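Local coordinates for G/U mismatch-specific DNA glycosylase (Deinococcus radiodurans, PDB 2C2Q), which is a mismatch-specific DNA glycosylase of the uracil-DNA glycosylase superfamily, a single-chain alpha/beta protein built around a central, largely parallel beta-sheet, at residues L26-V31 against D178-L183; R116-T121 against L146-E151. The protein carries 1 engineered substitution. All coordinates share one frame; numbering follows the deposited sequence.

Contact 1. Residues L26-V31 against D178-L183; sequences LTLVLV and DRVREL
V180, on the C-terminal helix 171-188, meets T27, just before strand 28-32, and L28, its first residue, through its two methyl groups. Its CB points toward the strand, and the two branches divide there. CG1, anti to the backbone N (chi1 165°), ends 4.0 Å from T27 CG2. CG2, lying beside that N, takes the other partner, resting 4.0 Å from L28 CD2 and 4.1 Å from L28 CB, so that one leucine is touched both at its root and at one of its end methyls. The L28 and V180 side chains cross nearly at right angles.

In the alpha/beta/alpha layering of the uracil-DNA glycosylase superfamily, helix 171-188 lies against one face of the central sheet, and these aliphatic groups form part of that interface; L176 of the same helix extends it along L28, and I117 and A119 of the neighbouring strand 117-120 also touch the leucine.

T27 separates its two branches. CG2 goes to the helix, 4.0 Å from L183 CD1 as well as facing V180, whereas OG1 is hydrogen-bonded to R184 NH1, a polar tie to the residue after L183. On its far side L183 is covered by the guanidinium of R179, whose plane lies 3.8 Å from L183 CG, with that carbon over its centre. Two carboxylates fix this flat lid: E182 OE2 forms a salt bridge to R179 NH1 at 2.7 Å, and E153 pairs with R179 NE.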
loop_
_atom_site.group_PDB
_atom_site.type_symbol
_atom_site.label_atom_id
_atom_site.label_comp_id
_atom_site.label_asym_id
_atom_site.label_seq_id
_atom_site.Cartn_x
_atom_site.Cartn_y
_atom_site.Cartn_z
ATOM N N LEU A 26 0.869 -11.246 7.571
ATOM C CA LEU A 26 1.598 -10.659 6.460
ATOM C C LEU A 26 2.763 -9.822 6.974
ATOM O O LEU A 26 2.646 -9.222 8.011
ATOM C CB LEU A 26 0.707 -9.753 5.591
ATOM C CG LEU A 26 -0.354 -10.521 4.729
ATOM C CD1 LEU A 26 -1.330 -9.408 4.244
ATOM C CD2 LEU A 26 0.226 -11.207 3.584
ATOM N N THR A 27 3.808 -9.824 6.179
ATOM C CA THR A 27 4.971 -8.951 6.453
ATOM C C THR A 27 4.691 -7.472 6.121
ATOM O O THR A 27 5.109 -6.534 6.855
ATOM C CB THR A 27 6.227 -9.471 5.736
ATOM O OG1 THR A 27 6.476 -10.856 6.104
ATOM C CG2 THR A 27 7.435 -8.710 6.291
ATOM N N LEU A 28 3.982 -7.222 5.037
ATOM C CA LEU A 28 3.909 -5.882 4.541
ATOM C C LEU A 28 2.566 -5.703 3.805
ATOM O O LEU A 28 2.274 -6.479 2.904
ATOM C CB LEU A 28 5.043 -5.654 3.527
ATOM C CG LEU A 28 4.939 -4.415 2.562
ATOM C CD1 LEU A 28 4.915 -3.112 3.390
ATOM C CD2 LEU A 28 6.076 -4.413 1.528
ATOM N N VAL A 29 1.831 -4.673 4.184
ATOM C CA VAL A 29 0.690 -4.261 3.360
ATOM C C VAL A 29 0.976 -2.880 2.764
ATOM O O VAL A 29 1.274 -1.921 3.498
ATOM C CB VAL A 29 -0.572 -4.207 4.227
ATOM C CG1 VAL A 29 -1.768 -3.534 3.494
ATOM C CG2 VAL A 29 -0.936 -5.618 4.786
ATOM N N LEU A 30 0.795 -2.800 1.452
ATOM C CA LEU A 30 1.077 -1.582 0.646
ATOM C C LEU A 30 -0.267 -0.915 0.393
ATOM O O LEU A 30 -1.190 -1.550 -0.157
ATOM C CB LEU A 30 1.766 -1.924 -0.652
ATOM C CG LEU A 30 3.221 -2.387 -0.387
ATOM C CD1 LEU A 30 3.580 -3.505 -1.405
ATOM C CD2 LEU A 30 4.170 -1.097 -0.386
ATOM N N VAL A 31 -0.388 0.315 0.852
ATOM C CA VAL A 31 -1.672 1.026 0.849
ATOM C C VAL A 31 -1.631 2.256 -0.094
ATOM O O VAL A 31 -0.792 3.180 0.115
ATOM C CB VAL A 31 -2.024 1.524 2.248
ATOM C CG1 VAL A 31 -3.400 2.253 2.215
ATOM C CG2 VAL A 31 -2.000 0.362 3.295
ATOM N N ASP A 178 14.625 -4.334 1.908
ATOM C CA ASP A 178 15.679 -4.871 2.783
ATOM C C ASP A 178 15.080 -5.237 4.117
ATOM O O ASP A 178 15.427 -6.292 4.687
ATOM C CB ASP A 178 16.666 -3.752 3.050
ATOM C CG ASP A 178 17.578 -3.500 1.871
ATOM O OD1 ASP A 178 17.595 -4.298 0.870
ATOM O OD2 ASP A 178 18.320 -2.518 1.905
ATOM N N ARG A 179 14.235 -4.340 4.623
ATOM C CA ARG A 179 13.496 -4.537 5.887
ATOM C C ARG A 179 12.570 -5.766 5.875
ATOM O O ARG A 179 12.497 -6.506 6.877
ATOM C CB ARG A 179 12.695 -3.304 6.264
ATOM C CG ARG A 179 11.947 -3.463 7.604
ATOM C CD ARG A 179 12.892 -3.680 8.802
ATOM N NE ARG A 179 12.154 -3.787 10.038
ATOM C CZ ARG A 179 12.484 -4.626 11.029
ATOM N NH1 ARG A 179 13.564 -5.401 10.926
ATOM N NH2 ARG A 179 11.729 -4.672 12.117
ATOM N N VAL A 180 11.886 -5.985 4.750
ATOM C CA VAL A 180 11.059 -7.176 4.568
ATOM C C VAL A 180 11.937 -8.447 4.533
ATOM O O VAL A 180 11.629 -9.453 5.211
ATOM C CB VAL A 180 10.144 -7.047 3.303
ATOM C CG1 VAL A 180 9.545 -8.401 2.895
ATOM C CG2 VAL A 180 9.085 -6.023 3.570
ATOM N N ARG A 181 13.022 -8.395 3.748
ATOM C CA ARG A 181 14.028 -9.471 3.735
ATOM C C ARG A 181 14.531 -9.793 5.154
ATOM O O ARG A 181 14.632 -10.948 5.548
ATOM C CB ARG A 181 15.194 -8.977 2.880
ATOM C CG ARG A 181 16.191 -9.998 2.381
ATOM C CD ARG A 181 16.921 -9.464 1.092
ATOM N NE ARG A 181 15.932 -9.116 0.056
ATOM C CZ ARG A 181 15.665 -7.879 -0.435
ATOM N NH1 ARG A 181 16.333 -6.778 -0.048
ATOM N NH2 ARG A 181 14.703 -7.745 -1.347
ATOM N N GLU A 182 14.840 -8.750 5.906
ATOM C CA GLU A 182 15.357 -8.856 7.277
ATOM C C GLU A 182 14.325 -9.490 8.227
ATOM O O GLU A 182 14.660 -10.281 9.112
ATOM C CB GLU A 182 15.653 -7.447 7.740
ATOM C CG GLU A 182 16.090 -7.268 9.173
ATOM C CD GLU A 182 16.503 -5.834 9.478
ATOM O OE1 GLU A 182 17.664 -5.626 9.927
ATOM O OE2 GLU A 182 15.701 -4.894 9.303
ATOM N N LEU A 183 13.064 -9.111 8.067
ATOM C CA LEU A 183 12.012 -9.698 8.905
ATOM C C LEU A 183 11.786 -11.162 8.554
ATOM O O LEU A 183 11.715 -12.003 9.450
ATOM C CB LEU A 183 10.707 -8.910 8.761
ATOM C CG LEU A 183 10.626 -7.642 9.587
ATOM C CD1 LEU A 183 9.470 -6.758 9.070
ATOM C CD2 LEU A 183 10.501 -7.932 11.109
#

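Contact 2. Residues R116-T121 against L146-E151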
loop_
_atom_site.group_PDB
_atom_site.type_symbol
_atom_site.label_atom_id
_atom_site.label_comp_id
_atom_site.label_asym_id
_atom_site.label_seq_id
_atom_site.Cartn_x
_atom_site.Cartn_y
_atom_site.Cartn_z
ATOM N N ARG A 116 3.183 -6.866 9.643
ATOM C CA ARG A 116 4.412 -6.340 10.309
ATOM C C ARG A 116 4.685 -4.886 9.889
ATOM O O ARG A 116 5.203 -4.092 10.696
ATOM C CB ARG A 116 5.625 -7.225 10.028
ATOM C CG ARG A 116 5.558 -8.672 10.678
ATOM C CD ARG A 116 5.163 -8.709 12.167
ATOM N NE ARG A 116 5.880 -7.732 12.960
ATOM C CZ ARG A 116 7.134 -7.889 13.406
ATOM N NH1 ARG A 116 7.812 -9.028 13.149
ATOM N NH2 ARG A 116 7.709 -6.882 14.080
ATOM N N ILE A 117 4.322 -4.554 8.641
ATOM C CA ILE A 117 4.569 -3.210 8.104
ATOM C C ILE A 117 3.337 -2.763 7.343
ATOM O O ILE A 117 2.720 -3.593 6.656
ATOM C CB ILE A 117 5.773 -3.172 7.158
ATOM C CG1 ILE A 117 7.066 -3.692 7.876
ATOM C CG2 ILE A 117 5.939 -1.724 6.651
ATOM C CD1 ILE A 117 8.103 -4.116 6.886
ATOM N N VAL A 118 2.936 -1.503 7.556
ATOM C CA VAL A 118 1.992 -0.837 6.617
ATOM C C VAL A 118 2.801 0.247 5.897
ATOM O O VAL A 118 3.349 1.119 6.563
ATOM C CB VAL A 118 0.776 -0.244 7.374
ATOM C CG1 VAL A 118 -0.128 0.633 6.388
ATOM C CG2 VAL A 118 -0.039 -1.393 7.907
ATOM N N ALA A 119 2.892 0.181 4.564
ATOM C CA ALA A 119 3.699 1.178 3.833
ATOM C C ALA A 119 2.748 1.902 2.868
ATOM O O ALA A 119 2.129 1.269 2.020
ATOM C CB ALA A 119 4.860 0.547 3.077
ATOM N N PHE A 120 2.526 3.195 3.117
ATOM C CA PHE A 120 1.752 4.030 2.180
ATOM C C PHE A 120 2.565 4.253 0.923
ATOM O O PHE A 120 3.770 4.579 0.988
ATOM C CB PHE A 120 1.353 5.374 2.811
ATOM C CG PHE A 120 0.410 5.189 3.962
ATOM C CD1 PHE A 120 -0.967 5.105 3.716
ATOM C CD2 PHE A 120 0.890 4.948 5.252
ATOM C CE1 PHE A 120 -1.884 4.880 4.733
ATOM C CE2 PHE A 120 -0.046 4.717 6.285
ATOM C CZ PHE A 120 -1.409 4.695 6.018
ATOM N N THR A 121 1.949 4.006 -0.226
ATOM C CA THR A 121 2.679 4.163 -1.519
ATOM C C THR A 121 2.630 5.587 -2.064
ATOM O O THR A 121 2.977 5.821 -3.210
ATOM C CB THR A 121 2.141 3.169 -2.578
ATOM O OG1 THR A 121 0.736 3.479 -2.830
ATOM C CG2 THR A 121 2.167 1.717 -1.981
ATOM N N LEU A 146 0.002 6.734 16.633
ATOM C CA LEU A 146 -1.229 6.809 17.492
ATOM C C LEU A 146 -2.627 6.605 16.830
ATOM O O LEU A 146 -3.066 7.381 15.977
ATOM C CB LEU A 146 -1.292 8.129 18.284
ATOM C CG LEU A 146 -0.279 8.577 19.358
ATOM C CD1 LEU A 146 -0.650 9.996 19.856
ATOM C CD2 LEU A 146 -0.113 7.567 20.551
ATOM N N ASP A 147 -3.292 5.515 17.196
ATOM C CA ASP A 147 -2.532 4.379 17.676
ATOM C C ASP A 147 -2.690 3.115 16.832
ATOM O O ASP A 147 -3.560 3.037 15.972
ATOM C CB ASP A 147 -2.674 4.116 19.167
ATOM C CG ASP A 147 -1.382 3.614 19.740
ATOM O OD1 ASP A 147 -1.395 2.671 20.572
ATOM O OD2 ASP A 147 -0.287 4.090 19.360
ATOM N N TRP A 148 -1.839 2.127 17.108
ATOM C CA TRP A 148 -1.353 1.276 16.058
ATOM C C TRP A 148 -0.660 0.105 16.749
ATOM O O TRP A 148 0.046 0.296 17.772
ATOM C CB TRP A 148 -0.337 2.141 15.269
ATOM C CG TRP A 148 -0.112 1.831 13.845
ATOM C CD1 TRP A 148 0.927 1.107 13.337
ATOM C CD2 TRP A 148 -0.899 2.250 12.713
ATOM N NE1 TRP A 148 0.824 1.025 11.969
ATOM C CE2 TRP A 148 -0.284 1.721 11.556
ATOM C CE3 TRP A 148 -2.065 3.007 12.557
ATOM C CZ2 TRP A 148 -0.802 1.923 10.253
ATOM C CZ3 TRP A 148 -2.587 3.201 11.259
ATOM C CH2 TRP A 148 -1.964 2.652 10.137
ATOM N N PRO A 149 -0.832 -1.106 16.222
ATOM C CA PRO A 149 -0.146 -2.255 16.808
ATOM C C PRO A 149 1.360 -1.930 16.767
ATOM O O PRO A 149 1.887 -1.523 15.699
ATOM C CB PRO A 149 -0.518 -3.419 15.868
ATOM C CG PRO A 149 -1.831 -2.938 15.160
ATOM C CD PRO A 149 -1.610 -1.462 15.015
ATOM N N ALA A 150 2.033 -2.093 17.907
ATOM C CA ALA A 150 3.415 -1.663 18.059
ATOM C C ALA A 150 4.308 -2.482 17.153
ATOM O O ALA A 150 5.437 -2.067 16.810
ATOM C CB ALA A 150 3.873 -1.895 19.498
ATOM N N GLU A 151 3.822 -3.669 16.785
ATOM C CA GLU A 151 4.684 -4.554 15.989
ATOM C C GLU A 151 4.370 -4.291 14.529
ATOM O O GLU A 151 4.955 -4.956 13.634
ATOM C CB GLU A 151 4.530 -6.022 16.395
ATOM C CG GLU A 151 5.332 -6.323 17.681
ATOM C CD GLU A 151 4.922 -7.609 18.384
ATOM O OE1 GLU A 151 3.699 -7.919 18.400
ATOM O OE2 GLU A 151 5.854 -8.293 18.940
HETATM O O HOH W 1 7.184 -4.320 12.849
#
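W148 presents the edge of its indole to V118: CZ2 lies 3.9 Å from V118 CB, with that carbon close to the ring plane, and the two methyls of V118, CG1 and CG2, sit at equal distances of 4.1 Å from the same CZ2. The isopropyl group abuts the benzo edge, CG1 near the ring plane and CG2 well off it, and the two side chains run roughly perpendicular. With CG anti to the backbone N of W148 (chi1 -153°), the indole reaches inward from an irregular loop to the strand. Further along this strand, F120 turns the end of its ring toward the tryptophan without close contact.

P149 and A150 then carry the loop outward, and at E151 it returns to R116, this time through its backbone. E151 O accepts a nearly straight hydrogen bond from R116 NE (3.0 Å, N-H...O 164°), lying almost in the guanidinium plane while the donor stands 24° off the carbonyl plane. A second, weak bond of 3.4 Å comes from R116 NH2 to the same oxygen. Bends at chi2 and chi3 curl the R116 chain back to make this two-pronged grip. The positive guanidinium may ease the approach of R116 O, a second acceptor, 3.1 Å from E151 O. The E151 carboxylate is not engaged by the arginine: E151 OE2 stays 5.4 Å from R116 NH2.

The loop links strands 140-141 and 153-156. Its tryptophan is wedged between strand 117-120, L154 of the adjoining strand and R107 of helix 103-113; V110 of that helix packs on V118, and E111 touches P149.

Contacts 1 and 2 have centres about 11 Å apart and approach the same sheet from opposite faces: helix 171-188 lies on one, the W148 loop and helix 103-113 on the other. Their strands, 28-32 and 117-120, are parallel neighbours, joined by probable hydrogen bonds from V29 N to I117 O (2.8 Å) and from A119 N to V29 O (2.9 Å). Along the chain, both segments of contact 2 fall between those of contact 1, so the C-terminal helix returns to the first strand after the rest of the sheet is laid down. I117 faces helix 171-188 and V118 the other layer, making strand 117-120 common to both sides of the core.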